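Local structure of putative sugar ABC transporter (Yersinia enterocolitica subsp. enterocolitica 8081, 5ULB) at residues T108-Q111 against G116-V119. The protein probably serves as the substrate-binding component of a sugar ABC transporter, capturing a methylthioribose-like pentofuranose for uptake into the cell. Numbering follows the deposited sequence. Where two conformers were deposited one is given.
Sequences TAIQ and GLTV
Leu117 and Val119 both meet Ile110, and the three make a small worked example of how a loop between adjacent parallel strands is packed against the region where the next strand begins. Leu117 comes first. Its CG stands anti to the backbone N (chi1 179°), which lets CD2 meet Ile110 tip to tip, 4.1 Å from Ile110 CG2 and 4.2 Å from Ile110 CG1, so that one methyl touches both branches of the isoleucine. Val93 of helix 89-98 touches both Ile110 and Leu117, and Val103 and Val105 of strand 102-106 also pack on the leucine. At Thr118 the chain turns its side chain elsewhere: OG1 bonds to Lys276 NZ of helix 262-278 and to Pro283 O in the loop after that helix. Val119 returns to the contact, its CG1 lying 4.1 Å from Ile110 CG1, with the two side chains crossing at a slant. CG1 of Ile110 lies anti to its own carbonyl carbon (chi1 -56°), and from there it reaches both partners. Both bound anomers of the selenomethyl ribose lie about 13 Å from the side chain of Val119. The contact is apolar packing of the loop after pocket residue Asp107, within the periplasmic-binding-protein fold. No hydrogen bond links the two segments; with methyl and methylene groups alone in touch, the contact depends on shape and burial of apolar surface, and lacks the directional constraint of a polar bond.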
ATOM      1  N   THR A 108       2.408   9.981  -1.101  1.00 10.85           N
ATOM      2  CA  THR A 108       1.942  11.241  -1.661  1.00 10.49           C
ATOM      3  C   THR A 108       3.114  12.107  -2.056  1.00 12.09           C
ATOM      4  O   THR A 108       4.127  12.142  -1.369  1.00 16.08           O
ATOM      5  CB  THR A 108       0.973  11.935  -0.650  1.00 10.72           C
ATOM      6  OG1 THR A 108      -0.191  11.109  -0.532  1.00 10.82           O
ATOM      7  CG2 THR A 108       0.552  13.328  -1.050  1.00 11.58           C
ATOM      8  N   ALA A 109       2.999  12.790  -3.187  1.00 11.92           N
ATOM      9  CA  ALA A 109       4.063  13.626  -3.683  1.00 13.05           C
ATOM     10  C   ALA A 109       4.103  14.947  -3.011  1.00 13.46           C
ATOM     11  O   ALA A 109       3.181  15.756  -3.173  1.00 17.20           O
ATOM     12  CB  ALA A 109       3.857  13.802  -5.189  1.00 15.33           C
ATOM     13  N   ILE A 110       5.148  15.196  -2.248  1.00 13.82           N
ATOM     14  CA  ILE A 110       5.337  16.396  -1.470  1.00 14.02           C
ATOM     15  C   ILE A 110       6.729  17.005  -1.771  1.00 17.35           C
ATOM     16  O   ILE A 110       7.705  16.316  -1.685  1.00 20.05           O
ATOM     17  CB  ILE A 110       5.186  16.230  -0.005  1.00 14.35           C
ATOM     18  CG1 ILE A 110       3.785  15.621   0.341  1.00 14.63           C
ATOM     19  CG2 ILE A 110       5.476  17.495   0.748  1.00 16.85           C
ATOM     20  CD1 ILE A 110       2.647  16.585   0.159  1.00 16.50           C
ATOM     21  N   GLN A 111       6.748  18.261  -2.200  1.00 20.63           N
ATOM     22  CA  GLN A 111       7.998  18.957  -2.426  1.00 24.86           C
ATOM     23  C   GLN A 111       8.344  19.819  -1.217  1.00 22.25           C
ATOM     24  O   GLN A 111       7.526  20.618  -0.773  1.00 26.54           O
ATOM     25  CB  GLN A 111       7.812  19.906  -3.589  1.00 27.49           C
ATOM     26  CG  GLN A 111       7.491  19.038  -4.853  1.00 40.53           C
ATOM     27  CD  GLN A 111       6.881  19.832  -5.935  1.00 64.12           C
ATOM     28  OE1 GLN A 111       7.534  20.707  -6.537  1.00 89.75           O
ATOM     29  NE2 GLN A 111       5.601  19.589  -6.170  1.00 76.42           N
ATOM     30  N   GLY A 116       4.739  20.422  10.409  1.00 18.51           N
ATOM     31  CA  GLY A 116       3.568  19.753  10.869  1.00 17.84           C
ATOM     32  C   GLY A 116       3.109  18.549  10.152  1.00 13.27           C
ATOM     33  O   GLY A 116       2.325  17.746  10.722  1.00 15.68           O
ATOM     34  N   LEU A 117       3.648  18.338   8.947  1.00 13.43           N
ATOM     35  CA  LEU A 117       3.309  17.160   8.132  1.00 13.48           C
ATOM     36  C   LEU A 117       4.222  15.990   8.530  1.00 11.84           C
ATOM     37  O   LEU A 117       5.409  16.192   8.726  1.00 15.84           O
ATOM     38  CB  LEU A 117       3.526  17.535   6.658  1.00 12.93           C
ATOM     39  CG  LEU A 117       3.228  16.391   5.702  1.00 14.36           C
ATOM     40  CD1 LEU A 117       1.781  15.931   5.740  1.00 12.94           C
ATOM     41  CD2 LEU A 117       3.622  16.819   4.315  1.00 14.48           C
ATOM     42  N   THR A 118       3.631  14.796   8.584  1.00 11.04           N
ATOM     43  CA  THR A 118       4.432  13.616   8.421  1.00 10.54           C
ATOM     44  C   THR A 118       4.178  13.002   7.064  1.00 10.59           C
ATOM     45  O   THR A 118       3.010  12.747   6.716  1.00 11.57           O
ATOM     46  CB  THR A 118       4.174  12.549   9.531  1.00 11.34           C
ATOM     47  OG1 THR A 118       4.325  13.118  10.812  1.00 12.64           O
ATOM     48  CG2 THR A 118       5.041  11.319   9.371  1.00 12.81           C
ATOM     49  N   VAL A 119       5.253  12.637   6.316  1.00 10.54           N
ATOM     50  CA  VAL A 119       5.155  11.906   5.105  0.57 10.10           C
ATOM     51  C   VAL A 119       5.533  10.467   5.357  1.00 10.60           C
ATOM     52  O   VAL A 119       6.573  10.188   5.980  1.00 14.15           O
ATOM     53  CB  VAL A 119       5.971  12.511   3.961  0.57 12.53           C
ATOM     54  CG1 VAL A 119       5.554  13.957   3.667  0.57 14.47           C
ATOM     55  CG2 VAL A 119       7.446  12.431   4.219  0.57 13.83           C
TER